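Local structure of NDP-N-acetyl-D-galactosaminuronic acid dehydrogenase (Methanosarcina mazei Go1, 3G79) at residues Q245-N250 against K327-M332; N262-R267 against V282-A287. The protein is a UDP-glucose/GDP-mannose dehydrogenase family member that probably oxidises UDP-N-acetyl-D-mannosamine to the corresponding uronic acid with two NAD+. All coordinates share one frame; numbering follows the deposited sequence.

Contact 1: Q245-N250 against K327-M332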
ATOM      1  N   GLN A 245       5.516  -1.143   0.266  1.00 27.88           N
ATOM      2  CA  GLN A 245       4.617  -1.974   1.093  1.00 28.59           C
ATOM      3  C   GLN A 245       5.396  -2.926   1.977  1.00 29.39           C
ATOM      4  O   GLN A 245       4.960  -3.303   3.087  1.00 29.30           O
ATOM      5  CB  GLN A 245       3.430  -2.660   0.361  1.00 28.83           C
ATOM      6  CG  GLN A 245       3.680  -3.222  -0.988  1.00 36.72           C
ATOM      7  CD  GLN A 245       2.412  -3.481  -1.883  1.00 31.48           C
ATOM      8  OE1 GLN A 245       2.518  -3.377  -3.128  1.00 36.61           O
ATOM      9  NE2 GLN A 245       1.260  -3.824  -1.272  1.00 34.49           N
ATOM     10  N   ILE A 246       6.588  -3.279   1.512  1.00 28.91           N
ATOM     11  CA  ILE A 246       7.408  -4.210   2.245  1.00 26.96           C
ATOM     12  C   ILE A 246       8.068  -3.462   3.375  1.00 26.20           C
ATOM     13  O   ILE A 246       8.223  -3.971   4.479  1.00 27.25           O
ATOM     14  CB  ILE A 246       8.450  -4.837   1.340  1.00 26.36           C
ATOM     15  CG1 ILE A 246       7.820  -5.947   0.494  1.00 21.04           C
ATOM     16  CG2 ILE A 246       9.696  -5.381   2.171  1.00 20.72           C
ATOM     17  CD1 ILE A 246       8.738  -6.346  -0.699  1.00 24.62           C
ATOM     18  N   ALA A 247       8.497  -2.250   3.103  1.00 25.51           N
ATOM     19  CA  ALA A 247       9.144  -1.520   4.137  1.00 25.88           C
ATOM     20  C   ALA A 247       8.112  -1.204   5.218  1.00 26.03           C
ATOM     21  O   ALA A 247       8.456  -1.272   6.397  1.00 25.38           O
ATOM     22  CB  ALA A 247       9.834  -0.282   3.612  1.00 26.40           C
ATOM     23  N   ALA A 248       6.857  -0.972   4.809  1.00 26.62           N
ATOM     24  CA  ALA A 248       5.715  -0.799   5.744  1.00 27.16           C
ATOM     25  C   ALA A 248       5.531  -1.879   6.782  1.00 26.98           C
ATOM     26  O   ALA A 248       5.424  -1.521   7.981  1.00 27.41           O
ATOM     27  CB  ALA A 248       4.381  -0.593   5.009  1.00 27.26           C
ATOM     28  N   ILE A 249       5.439  -3.162   6.374  1.00 25.70           N
ATOM     29  CA  ILE A 249       5.193  -4.177   7.401  1.00 26.86           C
ATOM     30  C   ILE A 249       6.476  -4.418   8.171  1.00 26.67           C
ATOM     31  O   ILE A 249       6.414  -4.689   9.373  1.00 26.53           O
ATOM     32  CB  ILE A 249       4.719  -5.608   6.947  1.00 28.53           C
ATOM     33  CG1 ILE A 249       4.718  -5.740   5.466  1.00 24.50           C
ATOM     34  CG2 ILE A 249       3.461  -6.157   7.767  1.00 23.52           C
ATOM     35  CD1 ILE A 249       6.097  -6.010   4.984  1.00 29.91           C
ATOM     36  N   ASN A 250       7.611  -4.384   7.462  1.00 25.92           N
ATOM     37  CA  ASN A 250       8.894  -4.629   8.087  1.00 25.18           C
ATOM     38  C   ASN A 250       8.971  -3.679   9.245  1.00 25.02           C
ATOM     39  O   ASN A 250       9.307  -4.070  10.344  1.00 24.96           O
ATOM     40  CB  ASN A 250      10.063  -4.396   7.113  1.00 23.81           C
ATOM     41  CG  ASN A 250      10.363  -5.622   6.267  1.00 28.35           C
ATOM     42  OD1 ASN A 250       9.963  -6.741   6.606  1.00 24.72           O
ATOM     43  ND2 ASN A 250      11.093  -5.431   5.171  1.00 23.76           N
ATOM     44  N   LYS A 327      15.731   2.374   2.919  1.00 34.04           N
ATOM     45  CA  LYS A 327      16.598   2.240   4.090  1.00 33.32           C
ATOM     46  C   LYS A 327      16.040   1.274   5.141  1.00 32.00           C
ATOM     47  O   LYS A 327      16.816   0.586   5.834  1.00 31.97           O
ATOM     48  CB  LYS A 327      16.891   3.582   4.720  1.00 34.26           C
ATOM     49  CG  LYS A 327      17.794   4.500   3.923  1.00 40.63           C
ATOM     50  CD  LYS A 327      17.713   5.878   4.620  1.00 37.07           C
ATOM     51  CE  LYS A 327      18.479   6.991   3.913  1.00 42.02           C
ATOM     52  NZ  LYS A 327      17.926   8.259   4.426  1.00 37.58           N
ATOM     53  N   VAL A 328      14.710   1.246   5.283  1.00 30.33           N
ATOM     54  CA  VAL A 328      14.041   0.314   6.194  1.00 27.80           C
ATOM     55  C   VAL A 328      14.425  -1.090   5.702  1.00 27.79           C
ATOM     56  O   VAL A 328      15.113  -1.854   6.401  1.00 27.95           O
ATOM     57  CB  VAL A 328      12.514   0.579   6.269  1.00 26.85           C
ATOM     58  CG1 VAL A 328      11.766  -0.537   6.956  1.00 28.75           C
ATOM     59  CG2 VAL A 328      12.250   1.854   7.012  1.00 28.74           C
ATOM     60  N   ASN A 329      14.081  -1.378   4.461  1.00 27.44           N
ATOM     61  CA  ASN A 329      14.379  -2.655   3.850  1.00 27.78           C
ATOM     62  C   ASN A 329      15.877  -3.044   3.828  1.00 28.88           C
ATOM     63  O   ASN A 329      16.198  -4.231   4.022  1.00 28.88           O
ATOM     64  CB  ASN A 329      13.758  -2.687   2.455  1.00 28.20           C
ATOM     65  CG  ASN A 329      12.221  -2.761   2.491  1.00 48.70           C
ATOM     66  OD1 ASN A 329      11.612  -3.154   3.503  1.00 29.60           O
ATOM     67  ND2 ASN A 329      11.586  -2.388   1.375  1.00 29.95           N
ATOM     68  N   ASP A 330      16.777  -2.065   3.624  1.00 29.49           N
ATOM     69  CA  ASP A 330      18.240  -2.296   3.720  1.00 29.82           C
ATOM     70  C   ASP A 330      18.672  -2.623   5.145  1.00 28.64           C
ATOM     71  O   ASP A 330      19.749  -3.203   5.330  1.00 29.40           O
ATOM     72  CB  ASP A 330      19.112  -1.096   3.234  1.00 30.44           C
ATOM     73  CG  ASP A 330      19.215  -0.963   1.688  1.00 22.98           C
ATOM     74  OD1 ASP A 330      18.920  -1.908   0.954  1.00 30.34           O
ATOM     75  OD2 ASP A 330      19.598   0.136   1.207  1.00 31.51           O
ATOM     76  N   PHE A 331      17.848  -2.266   6.133  1.00 26.48           N
ATOM     77  CA  PHE A 331      18.211  -2.447   7.523  1.00 26.58           C
ATOM     78  C   PHE A 331      18.005  -3.851   8.026  1.00 26.93           C
ATOM     79  O   PHE A 331      18.653  -4.286   8.980  1.00 28.78           O
ATOM     80  CB  PHE A 331      17.400  -1.498   8.403  1.00 27.74           C
ATOM     81  CG  PHE A 331      17.686  -1.634   9.873  1.00 28.92           C
ATOM     82  CD1 PHE A 331      18.972  -1.372  10.385  1.00 27.61           C
ATOM     83  CD2 PHE A 331      16.675  -2.000  10.752  1.00 27.20           C
ATOM     84  CE1 PHE A 331      19.232  -1.465  11.762  1.00 28.57           C
ATOM     85  CE2 PHE A 331      16.930  -2.113  12.120  1.00 28.27           C
ATOM     86  CZ  PHE A 331      18.202  -1.838  12.630  1.00 26.91           C
ATOM     87  N   MET A 332      17.095  -4.568   7.394  1.00 25.80           N
ATOM     88  CA  MET A 332      16.639  -5.823   7.913  1.00 24.36           C
ATOM     89  C   MET A 332      17.750  -6.851   8.116  1.00 26.92           C
ATOM     90  O   MET A 332      17.707  -7.567   9.121  1.00 29.68           O
ATOM     91  CB  MET A 332      15.440  -6.334   7.115  1.00 21.77           C
ATOM     92  CG  MET A 332      14.253  -5.327   7.171  1.00 28.74           C
ATOM     93  SD  MET A 332      13.695  -4.903   8.841  1.00 17.04           S
ATOM     94  CE  MET A 332      12.768  -3.465   8.526  1.00 29.39           C
TER
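N250 and N329 supply the polar link between the two helices: ND2 of N250 donates to OD1 of N329 over 2.9 Å, with an N-H...O angle of 147°. The two amide planes stand perpendicular, and the donor is tilted from the plane of the accepting carbonyl. Each amide also has a partner beyond the two segments, since OD1 of N250 accepts from the backbone N of G286 and ND2 of N329 bonds OD1 of D243. Both ends of each buried amide are thus engaged, which fixes how the groups are turned. An alanine at N329 would probably leave ND2 of N250 and the carboxylate of D243 without these mates and open a gap beside CB of A247. Segments 245-250 and 327-332 belong to the long helices 228-258 and 321-345, whose axes here approach to 8.8 Å at 60° in the mainly helical middle of the chain, with V328 also packing on Y314 of the second subunit. The small A247 permits this approach, its CA lying 5.4 Å from that of N329. In the apolar part, V328 holds CG1 anti to its backbone N (chi1 168°), and this methyl packs 3.9 Å from CB of A247. CG2 of I246 borders the N329 amide, the two side chains crossing at about a right angle. CG of M332 lies 3.7 Å from ND2 of N250, the bond's donor.

Contact 2: N262-R267 against V282-A287; sequences NVYDVR and VLWPGA
V282 and R267 meet first: CG1 of the valine lies 3.8 Å from CG of the arginine, while the backbone O of V282 accepts from NH2 of R267 at 2.7 Å. NE of the same guanidinium makes a weak bond to this oxygen and a firmer one, also 2.7 Å, to O of L283, approaching from above that carbonyl's plane. Two consecutive carbonyls therefore grip one edge of the group; CG of R267 is anti to its backbone N (chi1 173°), and the chain, extended from CG to NE, brings NE to them. W284 then covers one face: the guanidinium stacks on its six-membered ring in a cation-pi contact, CZ 3.7 Å from the ring centroid and the planes 21° apart. At the edge of the indole, CE3 meets CE1 of Y264 at 3.7 Å. P285 follows, its CG set 4.1 Å from CG1 of V263 and 3.8 Å from OH of Y264. A water bridges that hydroxyl to O of P285, to which it donates. The helix starts with an N-cap, OD1 of N262 accepting from N of Y264. In the family's central domain, this stacked arginine, edge-bonded to backbone carbonyls, holds an irregular loop against a short helix.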
ATOM      1  N   ASN A 262       2.577  -9.746  18.651  1.00 23.74           N
ATOM      2  CA  ASN A 262       2.763 -10.526  17.429  1.00 25.02           C
ATOM      3  C   ASN A 262       2.476  -9.723  16.193  1.00 24.72           C
ATOM      4  O   ASN A 262       1.311  -9.339  16.007  1.00 25.71           O
ATOM      5  CB  ASN A 262       1.794 -11.739  17.425  1.00 26.14           C
ATOM      6  CG  ASN A 262       2.206 -12.817  16.428  1.00 35.26           C
ATOM      7  OD1 ASN A 262       2.987 -12.547  15.513  1.00 26.65           O
ATOM      8  ND2 ASN A 262       1.696 -14.040  16.606  1.00 25.77           N
ATOM      9  N   VAL A 263       3.474  -9.502  15.316  1.00 23.37           N
ATOM     10  CA  VAL A 263       3.167  -8.805  14.038  1.00 23.48           C
ATOM     11  C   VAL A 263       2.044  -9.502  13.246  1.00 23.99           C
ATOM     12  O   VAL A 263       1.224  -8.829  12.612  1.00 23.85           O
ATOM     13  CB  VAL A 263       4.412  -8.487  13.108  1.00 23.50           C
ATOM     14  CG1 VAL A 263       4.978  -9.722  12.494  1.00 18.86           C
ATOM     15  CG2 VAL A 263       4.024  -7.501  11.970  1.00 18.15           C
ATOM     16  N   TYR A 264       2.000 -10.833  13.294  1.00 24.60           N
ATOM     17  CA  TYR A 264       1.072 -11.578  12.439  1.00 25.38           C
ATOM     18  C   TYR A 264      -0.380 -11.443  12.853  1.00 25.89           C
ATOM     19  O   TYR A 264      -1.246 -11.520  12.031  1.00 25.73           O
ATOM     20  CB  TYR A 264       1.510 -13.029  12.257  1.00 25.83           C
ATOM     21  CG  TYR A 264       2.849 -13.081  11.596  1.00 24.91           C
ATOM     22  CD1 TYR A 264       2.989 -12.855  10.230  1.00 26.82           C
ATOM     23  CD2 TYR A 264       3.993 -13.257  12.340  1.00 26.95           C
ATOM     24  CE1 TYR A 264       4.237 -12.849   9.623  1.00 25.18           C
ATOM     25  CE2 TYR A 264       5.236 -13.234  11.739  1.00 25.50           C
ATOM     26  CZ  TYR A 264       5.345 -13.057  10.391  1.00 26.79           C
ATOM     27  OH  TYR A 264       6.588 -13.053   9.835  1.00 25.61           O
ATOM     28  N   ASP A 265      -0.633 -11.163  14.117  1.00 27.18           N
ATOM     29  CA  ASP A 265      -1.986 -10.950  14.580  1.00 27.65           C
ATOM     30  C   ASP A 265      -2.397  -9.547  14.164  1.00 28.22           C
ATOM     31  O   ASP A 265      -3.544  -9.313  13.766  1.00 28.65           O
ATOM     32  CB  ASP A 265      -2.056 -11.068  16.101  1.00 27.62           C
ATOM     33  CG  ASP A 265      -1.911 -12.506  16.608  1.00 42.59           C
ATOM     34  OD1 ASP A 265      -2.308 -13.500  15.928  1.00 28.06           O
ATOM     35  OD2 ASP A 265      -1.408 -12.623  17.743  1.00 28.47           O
ATOM     36  N   VAL A 266      -1.454  -8.615  14.234  1.00 27.68           N
ATOM     37  CA  VAL A 266      -1.750  -7.244  13.829  1.00 27.43           C
ATOM     38  C   VAL A 266      -2.100  -7.335  12.376  1.00 27.09           C
ATOM     39  O   VAL A 266      -3.224  -7.002  11.988  1.00 28.08           O
ATOM     40  CB  VAL A 266      -0.620  -6.235  14.216  1.00 27.46           C
ATOM     41  CG1 VAL A 266      -0.943  -4.790  13.799  1.00 14.91           C
ATOM     42  CG2 VAL A 266      -0.415  -6.275  15.762  1.00 14.66           C
ATOM     43  N   ARG A 267      -1.198  -7.926  11.612  1.00 26.35           N
ATOM     44  CA  ARG A 267      -1.365  -8.104  10.174  1.00 26.20           C
ATOM     45  C   ARG A 267      -2.666  -8.837   9.733  1.00 25.73           C
ATOM     46  O   ARG A 267      -3.390  -8.348   8.843  1.00 24.92           O
ATOM     47  CB  ARG A 267      -0.153  -8.807   9.586  1.00 26.73           C
ATOM     48  CG  ARG A 267      -0.387  -9.136   8.147  1.00 28.01           C
ATOM     49  CD  ARG A 267       0.798  -9.769   7.493  1.00 26.71           C
ATOM     50  NE  ARG A 267       0.449  -9.869   6.100  1.00 28.33           N
ATOM     51  CZ  ARG A 267      -0.388 -10.769   5.604  1.00 26.88           C
ATOM     52  NH1 ARG A 267      -0.900 -11.694   6.383  1.00 28.22           N
ATOM     53  NH2 ARG A 267      -0.682 -10.754   4.312  1.00 28.99           N
ATOM     54  N   VAL A 282      -1.667  -5.802   2.630  1.00 32.31           N
ATOM     55  CA  VAL A 282      -0.507  -5.989   3.519  1.00 31.87           C
ATOM     56  C   VAL A 282       0.340  -7.225   3.185  1.00 31.76           C
ATOM     57  O   VAL A 282      -0.131  -8.376   3.258  1.00 31.54           O
ATOM     58  CB  VAL A 282      -0.948  -6.106   4.998  1.00 30.98           C
ATOM     59  CG1 VAL A 282       0.244  -6.090   5.930  1.00 36.06           C
ATOM     60  CG2 VAL A 282      -1.852  -4.987   5.362  1.00 37.10           C
ATOM     61  N   LEU A 283       1.606  -6.971   2.881  1.00 30.95           N
ATOM     62  CA  LEU A 283       2.544  -8.039   2.580  1.00 30.16           C
ATOM     63  C   LEU A 283       3.110  -8.661   3.872  1.00 29.28           C
ATOM     64  O   LEU A 283       2.492  -8.590   4.947  1.00 29.40           O
ATOM     65  CB  LEU A 283       3.655  -7.497   1.663  1.00 30.26           C
ATOM     66  CG  LEU A 283       3.149  -6.903   0.316  1.00 44.54           C
ATOM     67  CD1 LEU A 283       4.242  -6.273  -0.555  1.00 29.41           C
ATOM     68  CD2 LEU A 283       2.374  -7.973  -0.497  1.00 30.34           C
ATOM     69  N   TRP A 284       4.289  -9.239   3.752  1.00 27.71           N
ATOM     70  CA  TRP A 284       4.898 -10.062   4.788  1.00 27.57           C
ATOM     71  C   TRP A 284       6.262  -9.468   5.078  1.00 27.38           C
ATOM     72  O   TRP A 284       6.961  -9.038   4.157  1.00 26.85           O
ATOM     73  CB  TRP A 284       5.057 -11.490   4.297  1.00 27.99           C
ATOM     74  CG  TRP A 284       3.741 -12.143   3.962  1.00 30.50           C
ATOM     75  CD1 TRP A 284       3.090 -12.133   2.738  1.00 29.83           C
ATOM     76  CD2 TRP A 284       2.905 -12.889   4.848  1.00 29.11           C
ATOM     77  NE1 TRP A 284       1.910 -12.856   2.813  1.00 30.32           N
ATOM     78  CE2 TRP A 284       1.770 -13.328   4.095  1.00 30.62           C
ATOM     79  CE3 TRP A 284       3.015 -13.266   6.186  1.00 29.67           C
ATOM     80  CZ2 TRP A 284       0.755 -14.112   4.653  1.00 29.08           C
ATOM     81  CZ3 TRP A 284       2.014 -14.037   6.741  1.00 28.56           C
ATOM     82  CH2 TRP A 284       0.893 -14.460   5.974  1.00 30.32           C
ATOM     83  N   PRO A 285       6.605  -9.358   6.360  1.00 27.57           N
ATOM     84  CA  PRO A 285       7.893  -8.766   6.790  1.00 28.43           C
ATOM     85  C   PRO A 285       8.993  -9.847   6.703  1.00 29.57           C
ATOM     86  O   PRO A 285       8.646 -11.034   6.574  1.00 29.45           O
ATOM     87  CB  PRO A 285       7.607  -8.348   8.255  1.00 27.78           C
ATOM     88  CG  PRO A 285       6.547  -9.377   8.726  1.00 28.23           C
ATOM     89  CD  PRO A 285       5.739  -9.746   7.492  1.00 26.78           C
ATOM     90  N   GLY A 286      10.279  -9.468   6.767  1.00 30.03           N
ATOM     91  CA  GLY A 286      11.368 -10.427   6.486  1.00 29.75           C
ATOM     92  C   GLY A 286      12.818  -9.937   6.583  1.00 30.31           C
ATOM     93  O   GLY A 286      13.093  -8.796   6.890  1.00 29.98           O
ATOM     94  N   ALA A 287      13.759 -10.827   6.286  1.00 30.52           N
ATOM     95  CA  ALA A 287      15.184 -10.563   6.455  1.00 28.78           C
ATOM     96  C   ALA A 287      15.720  -9.560   5.468  1.00 27.48           C
ATOM     97  O   ALA A 287      16.848  -9.140   5.597  1.00 26.60           O
ATOM     98  CB  ALA A 287      15.979 -11.868   6.349  1.00 28.62           C
TER
HETATM   99  O   HOH W   1       7.388 -13.029   7.513  1.00 27.34           O

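Overall arrangement
The chain first runs through the N-terminal NAD-binding region, with its eight-stranded sheet, into helix 228-258, which carries residues 245-250. Helix 263-271 comes next, and the loop that follows turns back on it at 282-287, where contact 2 closes a loop of 14 intervening residues. The chain continues through helix 293-305 to helix 321-345, where contact 1 closes a larger loop of 76 residues that encloses the whole of contact 2. The centres lie about 11 Å apart, and the two meet directly where CD1 of I249 packs against O of W284. Helix 228-258 thus touches both helix 321-345 and the 282-287 loop, and both contacts also border the second subunit.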